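Local coordinates for cellulose-binding protein, X158 (Saccharophagus degradans, PDB 2X34) that binds ubiquinone-8 through its YceI-like domain and is implicated in plant cell wall breakdown, probably as a carrier of polyisoprenoids, at residues Ala102-His107 / Ala140-Glu145; Leu45-Asn50 / Ala76-Pro81. All coordinates share one frame; numbering follows the deposited sequence. Where two conformers were deposited one is given.

Contact 1. Residues Ala102-His107 / Ala140-Glu145; sequences ATLDLH and ADYSLE. With UQ8 (Ubiquinone-8), chain C.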
loop_
_atom_site.group_PDB
_atom_site.type_symbol
_atom_site.label_atom_id
_atom_site.label_comp_id
_atom_site.label_asym_id
_atom_site.label_seq_id
_atom_site.Cartn_x
_atom_site.Cartn_y
_atom_site.Cartn_z
ATOM N N ALA A 102 -6.065 -9.710 3.208
ATOM C CA ALA A 102 -4.832 -9.075 3.680
ATOM C C ALA A 102 -5.106 -8.213 4.927
ATOM O O ALA A 102 -6.090 -7.453 4.943
ATOM C CB ALA A 102 -4.206 -8.226 2.522
ATOM N N THR A 103 -4.283 -8.324 5.975
ATOM C CA THR A 103 -4.437 -7.424 7.115
ATOM C C THR A 103 -3.646 -6.143 6.890
ATOM O O THR A 103 -2.475 -6.185 6.530
ATOM C CB THR A 103 -4.118 -8.074 8.512
ATOM O OG1 THR A 103 -2.710 -8.310 8.642
ATOM C CG2 THR A 103 -4.857 -9.384 8.666
ATOM N N LEU A 104 -4.325 -5.008 7.063
ATOM C CA LEU A 104 -3.699 -3.697 6.947
ATOM C C LEU A 104 -3.701 -3.102 8.324
ATOM O O LEU A 104 -4.761 -2.864 8.910
ATOM C CB LEU A 104 -4.441 -2.787 5.959
ATOM C CG LEU A 104 -3.976 -1.317 5.897
ATOM C CD1 LEU A 104 -2.487 -1.183 5.530
ATOM C CD2 LEU A 104 -4.834 -0.531 4.896
ATOM N N ASP A 105 -2.522 -2.890 8.857
ATOM C CA ASP A 105 -2.387 -2.191 10.117
ATOM C C ASP A 105 -2.046 -0.743 9.807
ATOM O O ASP A 105 -0.887 -0.426 9.513
ATOM C CB ASP A 105 -1.308 -2.882 10.965
ATOM C CG ASP A 105 -0.978 -2.147 12.275
ATOM O OD1 ASP A 105 -1.715 -1.250 12.732
ATOM O OD2 ASP A 105 0.079 -2.482 12.844
ATOM N N LEU A 106 -3.053 0.125 9.906
ATOM C CA LEU A 106 -2.911 1.544 9.564
ATOM C C LEU A 106 -3.556 2.421 10.618
ATOM O O LEU A 106 -4.687 2.177 11.043
ATOM C CB LEU A 106 -3.541 1.817 8.194
ATOM C CG LEU A 106 -3.791 3.245 7.705
ATOM C CD1 LEU A 106 -2.446 3.978 7.529
ATOM C CD2 LEU A 106 -4.607 3.215 6.400
ATOM N N HIS A 107 -2.830 3.452 11.040
ATOM C CA HIS A 107 -3.378 4.417 11.995
ATOM C C HIS A 107 -3.953 3.779 13.258
ATOM O O HIS A 107 -4.996 4.199 13.773
ATOM C CB HIS A 107 -4.413 5.282 11.310
ATOM C CG HIS A 107 -4.697 6.538 12.052
ATOM N ND1 HIS A 107 -5.949 6.859 12.528
ATOM C CD2 HIS A 107 -3.864 7.512 12.482
ATOM C CE1 HIS A 107 -5.881 8.007 13.183
ATOM N NE2 HIS A 107 -4.631 8.428 13.157
ATOM N N ALA A 140 -12.669 6.191 7.075
ATOM C CA ALA A 140 -13.319 5.993 8.350
ATOM C C ALA A 140 -13.044 4.591 8.883
ATOM O O ALA A 140 -13.053 4.393 10.086
ATOM C CB ALA A 140 -14.821 6.276 8.269
ATOM N N ASP A 141 -12.744 3.651 7.995
ATOM C CA ASP A 141 -12.357 2.310 8.410
ATOM C C ASP A 141 -11.049 2.268 9.243
ATOM O O ASP A 141 -10.798 1.278 9.951
ATOM C CB ASP A 141 -12.248 1.392 7.195
ATOM C CG ASP A 141 -13.589 0.991 6.630
ATOM O OD1 ASP A 141 -14.615 1.273 7.275
ATOM O OD2 ASP A 141 -13.604 0.413 5.521
ATOM N N TYR A 142 -10.233 3.322 9.158
ATOM C CA TYR A 142 -8.962 3.410 9.906
ATOM C C TYR A 142 -8.920 4.672 10.778
ATOM O O TYR A 142 -7.844 5.155 11.148
ATOM C CB TYR A 142 -7.771 3.318 8.938
ATOM C CG TYR A 142 -7.804 2.004 8.150
ATOM C CD1 TYR A 142 -7.218 0.861 8.666
ATOM C CD2 TYR A 142 -8.482 1.894 6.945
ATOM C CE1 TYR A 142 -7.283 -0.340 8.002
ATOM C CE2 TYR A 142 -8.556 0.684 6.276
ATOM C CZ TYR A 142 -7.955 -0.432 6.823
ATOM O OH TYR A 142 -7.996 -1.654 6.187
ATOM N N SER A 143 -10.105 5.174 11.142
ATOM C CA SER A 143 -10.232 6.372 11.979
ATOM C C SER A 143 -9.405 7.544 11.459
ATOM O O SER A 143 -8.775 8.258 12.252
ATOM C CB SER A 143 -9.814 6.052 13.415
ATOM O OG SER A 143 -10.626 5.049 13.984
ATOM N N LEU A 144 -9.410 7.722 10.134
ATOM C CA LEU A 144 -8.736 8.810 9.460
ATOM C C LEU A 144 -9.647 9.936 8.983
ATOM O O LEU A 144 -9.174 10.884 8.372
ATOM C CB LEU A 144 -7.943 8.254 8.271
ATOM C CG LEU A 144 -6.707 7.440 8.665
ATOM C CD1 LEU A 144 -6.075 6.755 7.438
ATOM C CD2 LEU A 144 -5.663 8.318 9.335
ATOM N N GLU A 145 -10.944 9.873 9.284
ATOM C CA GLU A 145 -11.864 10.880 8.774
ATOM C C GLU A 145 -11.676 12.213 9.507
ATOM O O GLU A 145 -11.822 13.267 8.895
ATOM C CB GLU A 145 -13.330 10.382 8.775
ATOM C CG GLU A 145 -13.991 10.235 10.162
ATOM C CD GLU A 145 -13.755 8.898 10.895
ATOM O OE1 GLU A 145 -12.696 8.240 10.722
ATOM O OE2 GLU A 145 -14.651 8.527 11.705
HETATM C C45 UQ8 C . 0.573 -12.711 -3.204
HETATM C C44 UQ8 C . 2.015 -12.515 -2.905
HETATM C C46 UQ8 C . 2.967 -13.468 -3.597
HETATM C C43 UQ8 C . 2.473 -11.544 -2.079
HETATM C C42 UQ8 C . 1.636 -10.519 -1.328
HETATM C C41 UQ8 C . 2.365 -9.167 -1.459
HETATM C C39 UQ8 C . 1.641 -8.098 -0.693
HETATM C C40 UQ8 C . 1.925 -8.032 0.775
HETATM C C38 UQ8 C . 0.774 -7.277 -1.314
HETATM C C37 UQ8 C . -0.005 -6.170 -0.630
HETATM C C36 UQ8 C . -1.493 -6.517 -0.695
HETATM C C34 UQ8 C . -2.446 -5.424 -0.250
HETATM C C35 UQ8 C . -3.921 -5.700 -0.391
HETATM C C33 UQ8 C . -1.999 -4.248 0.233
HETATM C C32 UQ8 C . -2.931 -3.129 0.722
HETATM C C31 UQ8 C . -2.408 -1.767 0.251
HETATM C C29 UQ8 C . -3.057 -0.621 1.009
HETATM C C30 UQ8 C . -4.557 -0.434 0.973
HETATM C C28 UQ8 C . -2.259 0.218 1.692
HETATM C C27 UQ8 C . -2.752 1.432 2.485
HETATM C C26 UQ8 C . -2.202 2.652 1.725
HETATM C C24 UQ8 C . -2.471 3.987 2.411
HETATM C C25 UQ8 C . -1.745 4.360 3.672
HETATM C C23 UQ8 C . -3.363 4.793 1.831
HETATM C C22 UQ8 C . -3.805 6.173 2.300
HETATM C C21 UQ8 C . -5.175 6.075 3.002
HETATM C C19 UQ8 C . -5.948 7.376 3.130
HETATM C C20 UQ8 C . -7.346 7.289 3.680
HETATM C C18 UQ8 C . -5.435 8.570 2.754
HETATM C C17 UQ8 C . -6.217 9.896 2.884
HETATM C C16 UQ8 C . -5.795 10.762 1.701
HETATM C C14 UQ8 C . -6.431 12.138 1.516
HETATM C C15 UQ8 C . -7.902 12.255 1.198
HETATM C C13 UQ8 C . -5.630 13.236 1.615
HETATM C C12 UQ8 C . -6.104 14.684 1.441
HETATM C C11 UQ8 C . -5.071 15.511 0.647
HETATM C C9 UQ8 C . -5.631 16.891 0.423
HETATM C C10 UQ8 C . -6.622 17.057 -0.717
HETATM C C8 UQ8 C . -5.213 17.889 1.226
HETATM C C7 UQ8 C . -5.645 19.349 1.194
HETATM C C6 UQ8 C . -4.434 20.226 1.033
HETATM C C1 UQ8 C . -3.493 20.606 2.137
HETATM C C1M UQ8 C . -3.677 20.207 3.581
HETATM C C2 UQ8 C . -2.322 21.465 1.801
HETATM O O2 UQ8 C . -1.538 21.811 2.684
HETATM C C3 UQ8 C . -2.066 21.948 0.427
HETATM O O3 UQ8 C . -0.950 22.723 0.173
HETATM C C3M UQ8 C . -0.626 23.940 0.867
HETATM C C4 UQ8 C . -3.007 21.544 -0.643
HETATM O O4 UQ8 C . -2.838 21.893 -1.955
HETATM C C4M UQ8 C . -2.574 23.249 -2.332
HETATM C C5 UQ8 C . -4.158 20.705 -0.328
HETATM O O5 UQ8 C . -4.867 20.360 -1.260
#
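H107 and Y142 bring the two backbones to within 6.0 Å, CA to CA, where segment 102-107, on strand 95-106, meets the loop leading from strand 126-138 into helix 145-154. The polar link is one hydrogen bond, H107 ND1 to Y142 O at 2.9 Å. The carbonyl oxygen lies at the edge of the imidazole, near its plane, and the donor sits nearly in line with the C=O bond, but the hydrogen bond is bent, 146° at the hydrogen. L144 CD2 rests over one face of the same ring, 3.5 Å from its centroid, in a CH-pi contact. The loop thus supplies both the edge and the face partner. The CG of H107, anti to the backbone N (chi1 -162°), carries the ring out to this loop. NE2 bonds in turn to E69, a second bond that, with the one at ND1, should limit rotation of the ring, and Y73 meets the ring as well.

The Y142 ring illustrates the apolar half. L106 CD2 lies over its face, 4.2 Å from the centroid and 25° off the normal, and L106 CB comes within 3.8 Å of Y142 CD1. L104 CD2 approaches obliquely near the phenol end, 3.7 Å from Y142 CZ. Both leucines cross the tyrosine at about a right angle. L104 CD2 also comes 3.7 Å from UQ8 C27, with L104 CD1 close by; L106 divides the work, its CD1 lying 3.9 Å from UQ8 C25. Together these residues form a two-layered wall, strand leucines inside and loop tyrosine behind, of the ubiquinone-8 tunnel in a YceI-like beta-barrel.

Contact 2. Residues Leu45-Asn50 / Ala76-Pro81; sequences LVIDLN and ATVTVP. With UQ8 (Ubiquinone-8), chain C.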
loop_
_atom_site.group_PDB
_atom_site.type_symbol
_atom_site.label_atom_id
_atom_site.label_comp_id
_atom_site.label_asym_id
_atom_site.label_seq_id
_atom_site.Cartn_x
_atom_site.Cartn_y
_atom_site.Cartn_z
ATOM N N LEU A 45 4.240 -6.200 3.471
ATOM C CA LEU A 45 4.616 -4.931 2.854
ATOM C C LEU A 45 4.582 -3.905 3.973
ATOM O O LEU A 45 3.558 -3.766 4.673
ATOM C CB LEU A 45 3.629 -4.533 1.758
ATOM C CG LEU A 45 3.823 -3.153 1.132
ATOM C CD1 LEU A 45 5.148 -3.096 0.406
ATOM C CD2 LEU A 45 2.657 -2.782 0.182
ATOM N N VAL A 46 5.686 -3.200 4.161
ATOM C CA VAL A 46 5.751 -2.158 5.169
ATOM C C VAL A 46 5.823 -0.810 4.456
ATOM O O VAL A 46 6.763 -0.562 3.700
ATOM C CB VAL A 46 6.966 -2.332 6.089
ATOM C CG1 VAL A 46 7.055 -1.166 7.079
ATOM C CG2 VAL A 46 6.919 -3.714 6.822
ATOM N N ILE A 47 4.826 0.050 4.692
ATOM C CA ILE A 47 4.755 1.348 4.039
ATOM C C ILE A 47 5.258 2.442 5.016
ATOM O O ILE A 47 4.737 2.595 6.112
ATOM C CB ILE A 47 3.312 1.648 3.625
ATOM C CG1 ILE A 47 2.752 0.483 2.776
ATOM C CG2 ILE A 47 3.246 2.996 2.870
ATOM C CD1 ILE A 47 1.281 0.295 2.896
ATOM N N ASP A 48 6.285 3.168 4.618
ATOM C CA ASP A 48 6.867 4.212 5.463
ATOM C C ASP A 48 6.017 5.462 5.272
ATOM O O ASP A 48 6.121 6.157 4.248
ATOM C CB ASP A 48 8.324 4.461 5.080
ATOM C CG ASP A 48 8.956 5.595 5.862
ATOM O OD1 ASP A 48 8.287 6.143 6.780
ATOM O OD2 ASP A 48 10.140 5.919 5.558
ATOM N N LEU A 49 5.177 5.742 6.270
ATOM C CA LEU A 49 4.229 6.850 6.180
ATOM C C LEU A 49 4.913 8.217 6.193
ATOM O O LEU A 49 4.383 9.186 5.631
ATOM C CB LEU A 49 3.171 6.728 7.243
ATOM C CG LEU A 49 2.342 5.430 7.171
ATOM C CD1 LEU A 49 1.410 5.384 8.370
ATOM C CD2 LEU A 49 1.550 5.350 5.810
ATOM N N ASN A 50 6.112 8.290 6.761
ATOM C CA ASN A 50 6.919 9.517 6.669
ATOM C C ASN A 50 7.423 9.817 5.266
ATOM O O ASN A 50 7.826 10.936 5.019
ATOM C CB ASN A 50 8.111 9.481 7.636
ATOM C CG ASN A 50 7.693 9.732 9.069
ATOM O OD1 ASN A 50 7.014 10.733 9.366
ATOM N ND2 ASN A 50 8.084 8.823 9.967
ATOM N N ALA A 76 2.696 1.712 8.124
ATOM C CA ALA A 76 1.500 0.884 7.945
ATOM C C ALA A 76 2.006 -0.461 7.402
ATOM O O ALA A 76 2.886 -0.498 6.534
ATOM C CB ALA A 76 0.533 1.510 6.931
ATOM N N THR A 77 1.454 -1.556 7.897
ATOM C CA THR A 77 1.993 -2.886 7.588
ATOM C C THR A 77 0.877 -3.726 7.000
ATOM O O THR A 77 -0.226 -3.739 7.534
ATOM C CB THR A 77 2.580 -3.551 8.865
ATOM O OG1 THR A 77 3.645 -2.736 9.367
ATOM C CG2 THR A 77 3.145 -4.945 8.577
ATOM N N VAL A 78 1.151 -4.399 5.879
ATOM C CA VAL A 78 0.180 -5.300 5.279
ATOM C C VAL A 78 0.767 -6.694 5.377
ATOM O O VAL A 78 1.912 -6.884 5.011
ATOM C CB VAL A 78 -0.083 -5.002 3.803
ATOM C CG1 VAL A 78 -1.176 -5.960 3.247
ATOM C CG2 VAL A 78 -0.500 -3.551 3.620
ATOM N N THR A 79 -0.032 -7.644 5.832
ATOM C CA THR A 79 0.402 -9.031 5.961
ATOM C C THR A 79 -0.581 -9.934 5.239
ATOM O O THR A 79 -1.798 -9.748 5.341
ATOM C CB THR A 79 0.467 -9.462 7.431
ATOM O OG1 THR A 79 -0.831 -9.318 8.020
ATOM C CG2 THR A 79 1.480 -8.610 8.192
ATOM N N VAL A 80 -0.043 -10.897 4.506
ATOM C CA VAL A 80 -0.836 -11.734 3.603
ATOM C C VAL A 80 -0.238 -13.122 3.625
ATOM O O VAL A 80 0.951 -13.266 3.309
ATOM C CB VAL A 80 -0.723 -11.234 2.148
ATOM C CG1 VAL A 80 -1.584 -12.070 1.218
ATOM C CG2 VAL A 80 -1.075 -9.719 2.024
ATOM N N PRO A 81 -1.035 -14.145 3.982
ATOM C CA PRO A 81 -0.511 -15.518 3.879
ATOM C C PRO A 81 -0.417 -15.890 2.435
ATOM O O PRO A 81 -1.298 -15.538 1.651
ATOM C CB PRO A 81 -1.580 -16.368 4.555
ATOM C CG PRO A 81 -2.831 -15.579 4.401
ATOM C CD PRO A 81 -2.444 -14.126 4.411
HETATM C C45 UQ8 C . 0.573 -12.711 -3.204
HETATM C C44 UQ8 C . 2.015 -12.515 -2.905
HETATM C C46 UQ8 C . 2.967 -13.468 -3.597
HETATM C C43 UQ8 C . 2.473 -11.544 -2.079
HETATM C C42 UQ8 C . 1.636 -10.519 -1.328
HETATM C C41 UQ8 C . 2.365 -9.167 -1.459
HETATM C C39 UQ8 C . 1.641 -8.098 -0.693
HETATM C C40 UQ8 C . 1.925 -8.032 0.775
HETATM C C38 UQ8 C . 0.774 -7.277 -1.314
HETATM C C37 UQ8 C . -0.005 -6.170 -0.630
HETATM C C36 UQ8 C . -1.493 -6.517 -0.695
HETATM C C34 UQ8 C . -2.446 -5.424 -0.250
HETATM C C35 UQ8 C . -3.921 -5.700 -0.391
HETATM C C33 UQ8 C . -1.999 -4.248 0.233
HETATM C C32 UQ8 C . -2.931 -3.129 0.722
HETATM C C31 UQ8 C . -2.408 -1.767 0.251
HETATM C C29 UQ8 C . -3.057 -0.621 1.009
HETATM C C30 UQ8 C . -4.557 -0.434 0.973
HETATM C C28 UQ8 C . -2.259 0.218 1.692
HETATM C C27 UQ8 C . -2.752 1.432 2.485
HETATM C C26 UQ8 C . -2.202 2.652 1.725
HETATM C C24 UQ8 C . -2.471 3.987 2.411
HETATM C C25 UQ8 C . -1.745 4.360 3.672
HETATM C C23 UQ8 C . -3.363 4.793 1.831
HETATM C C22 UQ8 C . -3.805 6.173 2.300
HETATM C C21 UQ8 C . -5.175 6.075 3.002
HETATM C C19 UQ8 C . -5.948 7.376 3.130
HETATM C C20 UQ8 C . -7.346 7.289 3.680
HETATM C C18 UQ8 C . -5.435 8.570 2.754
HETATM C C17 UQ8 C . -6.217 9.896 2.884
HETATM C C16 UQ8 C . -5.795 10.762 1.701
HETATM C C14 UQ8 C . -6.431 12.138 1.516
HETATM C C15 UQ8 C . -7.902 12.255 1.198
HETATM C C13 UQ8 C . -5.630 13.236 1.615
HETATM C C12 UQ8 C . -6.104 14.684 1.441
HETATM C C11 UQ8 C . -5.071 15.511 0.647
HETATM C C9 UQ8 C . -5.631 16.891 0.423
HETATM C C10 UQ8 C . -6.622 17.057 -0.717
HETATM C C8 UQ8 C . -5.213 17.889 1.226
HETATM C C7 UQ8 C . -5.645 19.349 1.194
HETATM C C6 UQ8 C . -4.434 20.226 1.033
HETATM C C1 UQ8 C . -3.493 20.606 2.137
HETATM C C1M UQ8 C . -3.677 20.207 3.581
HETATM C C2 UQ8 C . -2.322 21.465 1.801
HETATM O O2 UQ8 C . -1.538 21.811 2.684
HETATM C C3 UQ8 C . -2.066 21.948 0.427
HETATM O O3 UQ8 C . -0.950 22.723 0.173
HETATM C C3M UQ8 C . -0.626 23.940 0.867
HETATM C C4 UQ8 C . -3.007 21.544 -0.643
HETATM O O4 UQ8 C . -2.838 21.893 -1.955
HETATM C C4M UQ8 C . -2.574 23.249 -2.332
HETATM C C5 UQ8 C . -4.158 20.705 -0.328
HETATM O O5 UQ8 C . -4.867 20.360 -1.260
#
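The shortest polar bond here runs from I47 N to A76 O, 2.7 Å long and almost straight at 174°. It belongs to a regular antiparallel pairing of strands 42-48 and 75-81 in the curled sheet of the YceI-like fold; the axes of segments 45-48 and 76-81 approach to 4.7 Å, with N-to-C directions 167° apart. I47 and A76 form one hydrogen-bonded pair, with A76 N returning a bond to I47 O, and L45 and V78 form another. Between them lies the non-hydrogen-bonded pair V46 and T77, which turns to the other face of the sheet.

On the face turned to the ligand these two segments present aliphatic side chains. I47 has CG1 beside the backbone N (chi1 -54°), and its CD1 reaches the isoprenoid chain while touching A76 CB and V78 CG2, each at 4.3 Å. L49 brings CD2 within 4.1 Å of A76 CB and the same distance of UQ8 C25, bridging protein and ligand. A serine at L49 would probably leave A76 CB and the prenyl methyl C25 without this shared apolar neighbour, opening a gap beside the tail. F30 packs on I47 and L49 from strand 24-38, and L14 lies against L45 and I47. Farther along, V80 CG2 meets the methyl C40 of the ligand, and V78 sets CG1 against the C33=C34 double bond, 3.6 Å from UQ8 C33, and CG2 beside UQ8 C33 and C32.

The two contacts show how one lipid tunnel can be closed by different means. Both are largely buried and share a sheet, since strand 95-106 of contact 1 is the neighbour of strand 75-81 of contact 2: D105 N and T77 O probably hydrogen-bond at 2.8 Å, and A102 CB packs on V80 CG2. Contact 2, its centre about 7 Å from the centre of the chain, is barrel wall proper, held by repeated backbone bonds and aliphatic side chains. Contact 1, centred about 12 Å from that point, joins strand 95-106 to a loop, so tyrosine, imidazole and leucine side chains do the work that main-chain pairing does elsewhere. Each lends apolar side chains to the same ubiquinone-8 tail.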